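Local coordinates for protein glycosyl hydrolase (Streptomyces cattleya, PDB 7LR8) that probably hydrolyses the beta-1,4 linkage between mannose and N-acetylglucosamine in the core of N-glycans, as a glycoside hydrolase of family 5, at residues 19-24 against 304-309; 55-60 against 95-100; 101-106 against 314-319. The protein carries 1 engineered substitution. One frame throughout, in Å; residues are numbered along the deposited sequence. Where two conformers were deposited one is given.

In the fold
All three contacts border the glycan pocket and touch its mannose, in the loops that follow the strands of the (beta/alpha)8 barrel. Contact 1 joins the ends of strands 15-19 and 298-304; contact 2 joins the loops after strands 52-55 and 90-94. They meet where Trp304 CZ3 lies 3.6 Å from Phe56 CZ, and their centres are about 15 Å apart. Contact 3, between a short hairpin and the long loop after strand 298-304, is centred about 13 Å from contact 2 and continues its chain: Asp104 OD1 lies 2.8 Å from His99 ND1. Contacts 1 and 3 approach through Trp304 CZ2 and Ser101 OG, 3.7 Å apart, beside the mannose.

Contact 1: residues 19-24 against 304-309; sequences NYTPSN and WCSHDV. With BMA (beta-D-mannopyranose), chain D; SO4 (sulfate ion), chain J.
Asn19 CB meets the indole of Trp304 obliquely, 3.4 Å from CE3; the two side chains cross at about a right angle, with amide and ring planes 38° apart. Mannose C3 lies over one face of the indole, offset toward the rim, and the CB of Cys305 against the opposite face. The amide of Asn19 is held beyond the contact by Arg54, Gln267 and Trp303. Ser306 OG lies in the plane of the Tyr20 ring at its edge, 3.4 Å from CD1, while Pro22 CG sits over one face. Strands 15-19 and 298-304 are neighbours in the (beta/alpha)8 barrel, and here their C-terminal ends run out into loops, with a cis peptide between Trp304 and Cys305 at the glycan pocket. Ser306 N donates to Asn19 O at 2.9 Å. Thr21 N donates to Ser306 OG across the loops at 3.0 Å, and His307 ND1, from Ser306's own loop, bonds the same hydroxyl at 2.8 Å, which fixes its position. Thr21 suits its place by having two branches: CG2 packs on Cys305 CB, whereas OG1, between backbone N and carbonyl carbon (chi1 42°), donates to a lone pair of His307 O at 2.7 Å.

Contact 2: residues 55-60 against 95-100; sequences VFPLWP and GLQGHL. With NAG (2-acetamido-2-deoxy-beta-D-glucopyranose), chain C; BMA (beta-D-mannopyranose), chain D.
Gln97 reaches across to Phe56 and Pro57 with nearly every atom of its side chain. Its CB lies 3.6 Å from Pro57 O. CG is about equally far from that oxygen and from Phe56 CD1; the chain then bends (chi2 73°), which brings CD to the edge of the Phe56 ring. There CD lies in the ring plane, 3.8 Å from Phe56 CD1, with the amide turned 83° from the ring. At the tip, NE2 donates to a lone pair of Pro57 O at 2.9 Å, the acceptor lying close to the amide plane; NE2 also bonds Asp94 O, and OE1 accepts from Asn152 N. A glutamine fits because one flat group can both donate and accept among backbone atoms.

The backbone of Gln97 grips as well: its O accepts from Trp59 N at 2.8 Å, at the first turn of helix 59-62. A cis peptide links Gln97 to Gly98, whose phi is positive and where a CB would clash with Leu96 O. Leu96 CD2 sits over the centre of the Trp59 ring system, a CH-pi contact 3.7 Å from the centroid of the five-membered ring, the two side chains lying side by side. Leucine branches serve again at the other end, where Leu100 CD2 covers a face of Phe56 near the rim and CD1 meets Leu58 CD2 at 3.6 Å.

These are the loops after barrel strands 52-55 and 90-94, and the second leads to His99, whose NE2 bonds NAG O3 at 2.8 Å. With both its amide hydrogens and its carbonyl oxygen engaged, the buried Gln97 amide has its rotation fixed, which ties the loop before His99 to the backbone around it.

Contact 3: residues 101-106 against 314-319; sequences SSFDFL and ADFPEL. With BMA (beta-D-mannopyranose), chain D; AE3 (2-(2-ethoxyethoxy)ethanol), chain E; NAG (2-acetamido-2-deoxy-beta-D-glucopyranose), chain C.
Phe103 points the edge of its ring into the face of Phe316, a T-shaped pair with centroids 4.9 Å apart and planes at 74°. It joins two loops on the C-terminal side of the (beta/alpha)8 barrel: the short hairpin of strands 99-100 and 103-104, and the loop between strand 298-304 and helix 334-349. In Phe103 CG lies anti to the carbonyl carbon (chi1 -61°), and from there the ring extends until CE2 stands over the centre of the Phe316 ring, nearly equidistant from its six carbons, while CZ approaches Ala314 O and the backbone of Asp315. Phenylalanine suits both places: Phe103 supplies the C-H edge and Phe316 the face that receives it; Trp26 and Tyr321 also meet the Phe316 ring.

Ser101 and Ser102, both with positive phi, form a type I' turn at the tip of the hairpin. In Ser102 the hydroxyl lies between backbone N and carbonyl carbon, where OG donates to a lone pair of Ser101 O at 2.6 Å and packs 3.2 Å from Pro317 CD. His114 of the second subunit also bonds this OG, and Asp315 makes salt bridges to Arg116 and Arg66 of that subunit, so the contact forms part of the dimer interface. The ring of Pro317, which has no backbone N-H to satisfy, turns CG toward both Ser102 CB and C1 of the bound 2-(2-ethoxyethoxy)ethanol. Ser101 faces the sugar: its OG lies 2.7 Å from mannose O4, and its backbone N donates to mannose O3 at 2.7 Å with an N-H...O angle of 162°.

Contact 1: residues 19-24 against 304-309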
loop_
_atom_site.group_PDB
_atom_site.type_symbol
_atom_site.label_atom_id
_atom_site.label_comp_id
_atom_site.label_asym_id
_atom_site.label_seq_id
_atom_site.Cartn_x
_atom_site.Cartn_y
_atom_site.Cartn_z
ATOM N N ASN B 19 2.585 -11.401 21.246
ATOM C CA ASN B 19 2.362 -10.937 19.884
ATOM C C ASN B 19 3.601 -11.253 19.061
ATOM O O ASN B 19 4.694 -10.786 19.394
ATOM C CB ASN B 19 2.069 -9.439 19.888
ATOM C CG ASN B 19 0.763 -9.126 20.566
ATOM O OD1 ASN B 19 -0.288 -9.222 19.950
ATOM N ND2 ASN B 19 0.812 -8.791 21.853
ATOM N N TYR B 20 3.433 -12.028 17.986
ATOM C CA TYR B 20 4.565 -12.592 17.255
ATOM C C TYR B 20 5.053 -11.601 16.200
ATOM O O TYR B 20 4.344 -11.325 15.222
ATOM C CB TYR B 20 4.183 -13.932 16.629
ATOM C CG TYR B 20 5.250 -14.502 15.719
ATOM C CD1 TYR B 20 6.608 -14.437 16.070
ATOM C CD2 TYR B 20 4.906 -15.104 14.509
ATOM C CE1 TYR B 20 7.586 -14.938 15.223
ATOM C CE2 TYR B 20 5.875 -15.612 13.659
ATOM C CZ TYR B 20 7.213 -15.526 14.022
ATOM O OH TYR B 20 8.173 -16.036 13.175
ATOM N N THR B 21 6.263 -11.058 16.413
ATOM C CA THR B 21 6.953 -10.233 15.424
ATOM C C THR B 21 8.076 -11.052 14.795
ATOM O O THR B 21 9.116 -11.272 15.435
ATOM C CB THR B 21 7.519 -8.959 16.064
ATOM O OG1 THR B 21 8.103 -9.271 17.334
ATOM C CG2 THR B 21 6.433 -7.904 16.273
ATOM N N PRO B 22 7.932 -11.528 13.559
ATOM C CA PRO B 22 8.979 -12.381 12.969
ATOM C C PRO B 22 10.339 -11.700 12.951
ATOM O O PRO B 22 10.478 -10.551 12.523
ATOM C CB PRO B 22 8.460 -12.638 11.550
ATOM C CG PRO B 22 6.964 -12.538 11.695
ATOM C CD PRO B 22 6.752 -11.419 12.682
ATOM N N SER B 23 11.355 -12.420 13.430
ATOM C CA SER B 23 12.667 -11.801 13.584
ATOM C C SER B 23 13.317 -11.514 12.236
ATOM O O SER B 23 14.020 -10.504 12.085
ATOM C CB SER B 23 13.568 -12.693 14.438
ATOM O OG SER B 23 13.928 -13.880 13.747
ATOM N N ASN B 24 13.095 -12.376 11.253
ATOM C CA ASN B 24 13.650 -12.202 9.911
ATOM C C ASN B 24 12.562 -11.647 8.999
ATOM O O ASN B 24 11.667 -12.379 8.565
ATOM C CB ASN B 24 14.193 -13.526 9.388
ATOM C CG ASN B 24 15.184 -13.342 8.263
ATOM O OD1 ASN B 24 15.185 -12.318 7.575
ATOM N ND2 ASN B 24 16.057 -14.329 8.082
ATOM N N TRP B 304 3.594 -7.585 24.033
ATOM C CA TRP B 304 4.098 -7.022 22.781
ATOM C C TRP B 304 5.551 -6.647 23.018
ATOM O O TRP B 304 5.821 -5.680 23.731
ATOM C CB TRP B 304 3.323 -5.780 22.350
ATOM C CG TRP B 304 3.762 -5.341 20.981
ATOM C CD1 TRP B 304 4.932 -4.718 20.646
ATOM C CD2 TRP B 304 3.051 -5.547 19.749
ATOM N NE1 TRP B 304 4.994 -4.524 19.285
ATOM C CE2 TRP B 304 3.846 -5.018 18.714
ATOM C CE3 TRP B 304 1.813 -6.114 19.426
ATOM C CZ2 TRP B 304 3.452 -5.060 17.385
ATOM C CZ3 TRP B 304 1.426 -6.146 18.107
ATOM C CH2 TRP B 304 2.233 -5.622 17.103
ATOM N N CYS B 305 6.486 -7.364 22.393
ATOM C CA CYS B 305 6.237 -8.389 21.390
ATOM C C CYS B 305 7.279 -9.492 21.574
ATOM O O CYS B 305 8.110 -9.422 22.487
ATOM C CB CYS B 305 6.319 -7.798 19.985
ATOM S SG CYS B 305 7.811 -6.792 19.720
ATOM N N SER B 306 7.244 -10.502 20.706
ATOM C CA SER B 306 8.152 -11.633 20.881
ATOM C C SER B 306 9.596 -11.221 20.604
ATOM O O SER B 306 10.500 -11.502 21.409
ATOM C CB SER B 306 7.717 -12.791 19.980
ATOM O OG SER B 306 7.834 -12.465 18.605
ATOM N N HIS B 307 9.828 -10.520 19.487
ATOM C CA HIS B 307 11.173 -10.255 19.001
ATOM C C HIS B 307 11.360 -8.785 18.664
ATOM O O HIS B 307 10.460 -8.133 18.124
ATOM C CB HIS B 307 11.482 -11.110 17.773
ATOM C CG HIS B 307 11.578 -12.573 18.074
ATOM N ND1 HIS B 307 10.474 -13.399 18.121
ATOM C CD2 HIS B 307 12.644 -13.351 18.380
ATOM C CE1 HIS B 307 10.859 -14.627 18.423
ATOM N NE2 HIS B 307 12.169 -14.623 18.594
ATOM N N ASP B 308 12.545 -8.281 18.983
ATOM C CA ASP B 308 12.953 -6.954 18.555
ATOM C C ASP B 308 12.829 -6.825 17.046
ATOM O O ASP B 308 12.957 -7.804 16.300
ATOM C CB ASP B 308 14.412 -6.686 18.942
ATOM C CG ASP B 308 14.604 -6.373 20.426
ATOM O OD1 ASP B 308 13.626 -6.022 21.122
ATOM O OD2 ASP B 308 15.759 -6.485 20.878
ATOM N N VAL B 309 12.605 -5.581 16.591
ATOM C CA VAL B 309 12.562 -5.259 15.165
ATOM C C VAL B 309 13.974 -4.968 14.681
ATOM O O VAL B 309 14.763 -4.306 15.373
ATOM C CB VAL B 309 11.625 -4.066 14.900
ATOM C CG1 VAL B 309 11.528 -3.774 13.392
ATOM C CG2 VAL B 309 10.240 -4.347 15.483
HETATM C C1 BMA D . 0.095 -0.882 19.225
HETATM C C2 BMA D . 0.362 -2.159 18.365
HETATM C C3 BMA D . 1.420 -1.837 17.330
HETATM C C4 BMA D . 2.641 -1.073 18.004
HETATM C C5 BMA D . 2.518 -1.067 19.554
HETATM C C6 BMA D . 3.600 -0.264 20.242
HETATM O O2 BMA D . -0.813 -2.608 17.707
HETATM O O3 BMA D . 0.843 -1.119 16.211
HETATM O O4 BMA D . 3.823 -1.724 17.629
HETATM O O5 BMA D . 1.276 -0.450 19.940
HETATM O O6 BMA D . 3.477 1.105 19.784
HETATM S S SO4 J . 17.166 -17.297 10.503
HETATM O O1 SO4 J . 17.318 -17.492 9.064
HETATM O O2 SO4 J . 16.651 -18.525 11.102
HETATM O O3 SO4 J . 18.463 -16.972 11.093
HETATM O O4 SO4 J . 16.235 -16.198 10.749
HETATM O O HOH W 1 10.877 -8.262 14.310
#

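Contact 2: residues 55-60 against 95-100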
loop_
_atom_site.group_PDB
_atom_site.type_symbol
_atom_site.label_atom_id
_atom_site.label_comp_id
_atom_site.label_asym_id
_atom_site.label_seq_id
_atom_site.Cartn_x
_atom_site.Cartn_y
_atom_site.Cartn_z
ATOM N N VAL B 55 -0.955 -13.471 15.864
ATOM C CA VAL B 55 -0.199 -13.381 14.620
ATOM C C VAL B 55 -0.911 -12.485 13.604
ATOM O O VAL B 55 -2.132 -12.307 13.627
ATOM C CB VAL B 55 0.080 -14.769 14.001
ATOM C CG1 VAL B 55 0.737 -15.688 15.032
ATOM C CG2 VAL B 55 -1.186 -15.395 13.471
ATOM N N PHE B 56 -0.120 -11.946 12.682
ATOM C CA PHE B 56 -0.555 -10.830 11.839
ATOM C C PHE B 56 -0.300 -11.041 10.354
ATOM O O PHE B 56 0.822 -10.796 9.870
ATOM C CB PHE B 56 0.124 -9.546 12.296
ATOM C CG PHE B 56 -0.148 -9.210 13.725
ATOM C CD1 PHE B 56 -1.314 -8.542 14.080
ATOM C CD2 PHE B 56 0.766 -9.549 14.716
ATOM C CE1 PHE B 56 -1.563 -8.223 15.403
ATOM C CE2 PHE B 56 0.504 -9.238 16.045
ATOM C CZ PHE B 56 -0.671 -8.571 16.375
ATOM N N PRO B 57 -1.328 -11.425 9.599
ATOM C CA PRO B 57 -1.294 -11.238 8.144
ATOM C C PRO B 57 -1.121 -9.768 7.808
ATOM O O PRO B 57 -1.508 -8.885 8.579
ATOM C CB PRO B 57 -2.672 -11.733 7.681
ATOM C CG PRO B 57 -3.207 -12.566 8.779
ATOM C CD PRO B 57 -2.538 -12.118 10.068
ATOM N N LEU B 58 -0.542 -9.506 6.638
ATOM C CA LEU B 58 -0.570 -8.176 6.031
ATOM C C LEU B 58 -1.695 -8.191 5.000
ATOM O O LEU B 58 -1.611 -8.902 3.994
ATOM C CB LEU B 58 0.761 -7.823 5.382
ATOM C CG LEU B 58 1.897 -7.425 6.326
ATOM C CD1 LEU B 58 3.114 -6.974 5.531
ATOM C CD2 LEU B 58 1.448 -6.333 7.285
ATOM N N TRP B 59 -2.757 -7.428 5.272
ATOM C CA TRP B 59 -3.963 -7.466 4.442
ATOM C C TRP B 59 -3.689 -7.229 2.959
ATOM O O TRP B 59 -4.135 -8.054 2.141
ATOM C CB TRP B 59 -4.972 -6.468 5.025
ATOM C CG TRP B 59 -6.307 -6.392 4.299
ATOM C CD1 TRP B 59 -6.935 -7.398 3.594
ATOM C CD2 TRP B 59 -7.186 -5.260 4.250
ATOM N NE1 TRP B 59 -8.139 -6.937 3.093
ATOM C CE2 TRP B 59 -8.307 -5.628 3.469
ATOM C CE3 TRP B 59 -7.119 -3.958 4.759
ATOM C CZ2 TRP B 59 -9.361 -4.754 3.219
ATOM C CZ3 TRP B 59 -8.170 -3.091 4.515
ATOM C CH2 TRP B 59 -9.272 -3.488 3.739
ATOM N N PRO B 60 -2.957 -6.184 2.536
ATOM C CA PRO B 60 -2.726 -6.021 1.083
ATOM C C PRO B 60 -1.925 -7.152 0.462
ATOM O O PRO B 60 -2.054 -7.397 -0.745
ATOM C CB PRO B 60 -1.962 -4.691 0.976
ATOM C CG PRO B 60 -2.113 -4.017 2.311
ATOM C CD PRO B 60 -2.264 -5.129 3.305
ATOM N N GLY B 95 -7.063 -10.140 11.513
ATOM C CA GLY B 95 -7.265 -10.084 10.079
ATOM C C GLY B 95 -6.829 -8.812 9.373
ATOM O O GLY B 95 -5.945 -8.840 8.511
ATOM N N LEU B 96 -7.443 -7.681 9.719
ATOM C CA LEU B 96 -7.321 -6.464 8.910
ATOM C C LEU B 96 -6.191 -5.561 9.416
ATOM O O LEU B 96 -6.411 -4.598 10.153
ATOM C CB LEU B 96 -8.654 -5.727 8.905
ATOM C CG LEU B 96 -9.782 -6.503 8.200
ATOM C CD1 LEU B 96 -11.116 -5.825 8.437
ATOM C CD2 LEU B 96 -9.499 -6.594 6.706
ATOM N N GLN B 97 -4.955 -5.868 8.979
ATOM C CA GLN B 97 -3.801 -4.969 9.122
ATOM C C GLN B 97 -3.466 -4.456 7.727
ATOM O O GLN B 97 -2.797 -5.144 6.954
ATOM C CB GLN B 97 -2.583 -5.661 9.735
ATOM C CG GLN B 97 -2.723 -6.000 11.205
ATOM C CD GLN B 97 -3.670 -7.172 11.389
ATOM O OE1 GLN B 97 -4.693 -7.053 12.053
ATOM N NE2 GLN B 97 -3.345 -8.298 10.764
ATOM N N GLY B 98 -3.867 -3.225 7.433
ATOM C CA GLY B 98 -4.355 -2.318 8.452
ATOM C C GLY B 98 -3.163 -1.668 9.121
ATOM O O GLY B 98 -2.117 -1.474 8.497
ATOM N N HIS B 99 -3.275 -1.374 10.409
ATOM C CA HIS B 99 -2.227 -0.652 11.119
ATOM C C HIS B 99 -1.285 -1.591 11.869
ATOM O O HIS B 99 -1.737 -2.479 12.596
ATOM C CB HIS B 99 -2.820 0.339 12.112
ATOM C CG HIS B 99 -1.783 1.227 12.716
ATOM N ND1 HIS B 99 -1.291 2.327 12.052
ATOM C CD2 HIS B 99 -1.079 1.136 13.874
ATOM C CE1 HIS B 99 -0.365 2.909 12.796
ATOM N NE2 HIS B 99 -0.215 2.203 13.904
ATOM N N LEU B 100 0.016 -1.362 11.720
ATOM C CA LEU B 100 1.017 -2.058 12.523
ATOM C C LEU B 100 2.193 -1.133 12.793
ATOM O O LEU B 100 2.895 -0.740 11.853
ATOM C CB LEU B 100 1.502 -3.331 11.817
ATOM C CG LEU B 100 0.577 -4.553 11.819
ATOM C CD1 LEU B 100 1.082 -5.603 10.830
ATOM C CD2 LEU B 100 0.464 -5.137 13.226
HETATM C C1 NAG C . -0.742 4.345 18.685
HETATM C C2 NAG C . 0.209 3.811 17.614
HETATM C C3 NAG C . -0.052 2.320 17.360
HETATM C C4 NAG C . -0.056 1.527 18.665
HETATM C C5 NAG C . -1.048 2.186 19.625
HETATM C C6 NAG C . -1.148 1.545 20.987
HETATM C C7 NAG C . 1.084 5.106 15.707
HETATM C C8 NAG C . 0.722 5.878 14.468
HETATM N N2 NAG C . 0.059 4.577 16.386
HETATM O O1 NAG C . -0.394 5.656 18.981
HETATM O O3 NAG C . 0.926 1.800 16.468
HETATM O O4 NAG C . -0.419 0.180 18.367
HETATM O O5 NAG C . -0.647 3.543 19.852
HETATM O O6 NAG C . -2.202 2.125 21.743
HETATM O O7 NAG C . 2.251 4.961 16.068
HETATM C C1 BMA D . 0.095 -0.882 19.225
HETATM C C2 BMA D . 0.362 -2.159 18.365
HETATM C C3 BMA D . 1.420 -1.837 17.330
HETATM C C4 BMA D . 2.641 -1.073 18.004
HETATM C C5 BMA D . 2.518 -1.067 19.554
HETATM C C6 BMA D . 3.600 -0.264 20.242
HETATM O O2 BMA D . -0.813 -2.608 17.707
HETATM O O3 BMA D . 0.843 -1.119 16.211
HETATM O O4 BMA D . 3.823 -1.724 17.629
HETATM O O5 BMA D . 1.276 -0.450 19.940
HETATM O O6 BMA D . 3.477 1.105 19.784
#

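Contact 3: residues 101-106 against 314-319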
loop_
_atom_site.group_PDB
_atom_site.type_symbol
_atom_site.label_atom_id
_atom_site.label_comp_id
_atom_site.label_asym_id
_atom_site.label_seq_id
_atom_site.Cartn_x
_atom_site.Cartn_y
_atom_site.Cartn_z
ATOM N N SER B 101 2.416 -0.808 14.073
ATOM C CA SER B 101 3.662 -0.188 14.543
ATOM C C SER B 101 4.006 1.091 13.778
ATOM O O SER B 101 5.157 1.313 13.398
ATOM C CB SER B 101 4.822 -1.183 14.461
ATOM O OG SER B 101 4.480 -2.424 15.055
ATOM N N SER B 102 2.990 1.942 13.574
ATOM C CA SER B 102 3.009 3.290 12.982
ATOM C C SER B 102 2.773 3.284 11.477
ATOM O O SER B 102 2.566 4.353 10.902
ATOM C CB SER B 102 4.299 4.083 13.275
ATOM O OG SER B 102 5.353 3.678 12.408
ATOM N N PHE B 103 2.794 2.123 10.828
ATOM C CA PHE B 103 2.543 1.992 9.394
ATOM C C PHE B 103 1.117 1.527 9.106
ATOM O O PHE B 103 0.613 0.586 9.733
ATOM C CB PHE B 103 3.516 0.992 8.763
ATOM C CG PHE B 103 4.953 1.383 8.900
ATOM C CD1 PHE B 103 5.526 2.281 8.009
ATOM C CD2 PHE B 103 5.737 0.866 9.944
ATOM C CE1 PHE B 103 6.860 2.653 8.147
ATOM C CE2 PHE B 103 7.061 1.222 10.071
ATOM C CZ PHE B 103 7.624 2.126 9.172
ATOM N N ASP B 104 0.495 2.156 8.108
ATOM C CA ASP B 104 -0.789 1.718 7.567
ATOM C C ASP B 104 -0.544 0.910 6.300
ATOM O O ASP B 104 0.047 1.421 5.337
ATOM C CB ASP B 104 -1.688 2.912 7.238
ATOM C CG ASP B 104 -2.229 3.614 8.468
ATOM O OD1 ASP B 104 -2.288 3.001 9.565
ATOM O OD2 ASP B 104 -2.619 4.792 8.315
ATOM N N PHE B 105 -1.056 -0.326 6.276
ATOM C CA PHE B 105 -0.965 -1.216 5.118
ATOM C C PHE B 105 -2.351 -1.289 4.484
ATOM O O PHE B 105 -3.197 -2.088 4.902
ATOM C CB PHE B 105 -0.443 -2.590 5.537
ATOM C CG PHE B 105 0.972 -2.539 6.057
ATOM C CD1 PHE B 105 2.045 -2.502 5.182
ATOM C CD2 PHE B 105 1.214 -2.457 7.416
ATOM C CE1 PHE B 105 3.360 -2.412 5.649
ATOM C CE2 PHE B 105 2.519 -2.373 7.897
ATOM C CZ PHE B 105 3.590 -2.351 7.008
ATOM N N LEU B 106 -2.583 -0.445 3.476
ATOM C CA LEU B 106 -3.902 -0.358 2.856
ATOM C C LEU B 106 -3.858 -0.882 1.433
ATOM O O LEU B 106 -2.958 -0.504 0.671
ATOM C CB LEU B 106 -4.395 1.093 2.866
ATOM C CG LEU B 106 -4.659 1.701 4.249
ATOM C CD1 LEU B 106 -4.697 3.231 4.171
ATOM C CD2 LEU B 106 -5.949 1.146 4.856
ATOM N N ALA B 314 13.925 0.883 8.305
ATOM C CA ALA B 314 13.930 2.302 8.624
ATOM C C ALA B 314 12.544 2.794 9.030
ATOM O O ALA B 314 11.523 2.152 8.770
ATOM C CB ALA B 314 14.433 3.114 7.427
ATOM N N ASP B 315 12.534 3.955 9.679
ATOM C CA ASP B 315 11.405 4.863 9.866
ATOM C C ASP B 315 10.444 4.453 10.974
ATOM O O ASP B 315 9.461 5.183 11.193
ATOM C CB ASP B 315 10.596 5.067 8.572
ATOM C CG ASP B 315 11.386 5.786 7.498
ATOM O OD1 ASP B 315 12.024 6.811 7.800
ATOM O OD2 ASP B 315 11.367 5.309 6.344
ATOM N N PHE B 316 10.682 3.353 11.690
ATOM C CA PHE B 316 9.897 3.084 12.880
ATOM C C PHE B 316 10.172 4.161 13.920
ATOM O O PHE B 316 11.329 4.559 14.108
ATOM C CB PHE B 316 10.242 1.726 13.505
ATOM C CG PHE B 316 9.757 0.532 12.729
ATOM C CD1 PHE B 316 10.441 0.104 11.599
ATOM C CD2 PHE B 316 8.654 -0.209 13.165
ATOM C CE1 PHE B 316 10.019 -1.006 10.885
ATOM C CE2 PHE B 316 8.220 -1.322 12.452
ATOM C CZ PHE B 316 8.906 -1.726 11.313
ATOM N N PRO B 317 9.149 4.633 14.631
ATOM C CA PRO B 317 9.408 5.296 15.917
ATOM C C PRO B 317 10.404 4.470 16.720
ATOM O O PRO B 317 10.298 3.237 16.794
ATOM C CB PRO B 317 8.033 5.331 16.589
ATOM C CG PRO B 317 7.044 5.283 15.406
ATOM C CD PRO B 317 7.713 4.434 14.369
ATOM N N GLU B 318 11.374 5.180 17.311
ATOM C CA GLU B 318 12.478 4.556 18.031
ATOM C C GLU B 318 12.006 3.465 18.985
ATOM O O GLU B 318 12.599 2.380 19.047
ATOM C CB GLU B 318 13.248 5.638 18.791
ATOM C CG GLU B 318 14.136 5.107 19.883
ATOM C CD GLU B 318 15.096 4.065 19.381
ATOM O OE1 GLU B 318 15.515 4.165 18.209
ATOM O OE2 GLU B 318 15.437 3.153 20.166
ATOM N N LEU B 319 10.918 3.720 19.709
ATOM C CA LEU B 319 10.441 2.785 20.726
ATOM C C LEU B 319 10.140 1.393 20.167
ATOM O O LEU B 319 10.298 0.399 20.880
ATOM C CB LEU B 319 9.202 3.354 21.426
ATOM C CG LEU B 319 7.857 3.488 20.697
ATOM C CD1 LEU B 319 7.020 2.208 20.792
ATOM C CD2 LEU B 319 7.082 4.665 21.270
HETATM C C1 BMA D . 0.095 -0.882 19.225
HETATM C C2 BMA D . 0.362 -2.159 18.365
HETATM C C3 BMA D . 1.420 -1.837 17.330
HETATM C C4 BMA D . 2.641 -1.073 18.004
HETATM C C5 BMA D . 2.518 -1.067 19.554
HETATM C C6 BMA D . 3.600 -0.264 20.242
HETATM O O2 BMA D . -0.813 -2.608 17.707
HETATM O O3 BMA D . 0.843 -1.119 16.211
HETATM O O4 BMA D . 3.823 -1.724 17.629
HETATM O O5 BMA D . 1.276 -0.450 19.940
HETATM O O6 BMA D . 3.477 1.105 19.784
HETATM C C1 AE3 E . 4.917 7.612 17.252
HETATM C C2 AE3 E . 3.984 8.299 16.257
HETATM O O2 AE3 E . 4.064 7.674 15.007
HETATM C C3 AE3 E . 4.256 8.557 13.937
HETATM C C4 AE3 E . 4.835 7.787 12.756
HETATM O O3 AE3 E . 5.948 8.465 12.260
HETATM C C5 AE3 E . 7.137 7.748 12.408
HETATM C C6 AE3 E . 8.335 8.688 12.316
HETATM O O4 AE3 E . 9.489 8.018 12.746
HETATM C C1 NAG C . -0.742 4.345 18.685
HETATM C C2 NAG C . 0.209 3.811 17.614
HETATM C C3 NAG C . -0.052 2.320 17.360
HETATM C C4 NAG C . -0.056 1.527 18.665
HETATM C C5 NAG C . -1.048 2.186 19.625
HETATM C C6 NAG C . -1.148 1.545 20.987
HETATM C C7 NAG C . 1.084 5.106 15.707
HETATM C C8 NAG C . 0.722 5.878 14.468
HETATM N N2 NAG C . 0.059 4.577 16.386
HETATM O O1 NAG C . -0.394 5.656 18.981
HETATM O O3 NAG C . 0.926 1.800 16.468
HETATM O O4 NAG C . -0.419 0.180 18.367
HETATM O O5 NAG C . -0.647 3.543 19.852
HETATM O O6 NAG C . -2.202 2.125 21.743
HETATM O O7 NAG C . 2.251 4.961 16.068
#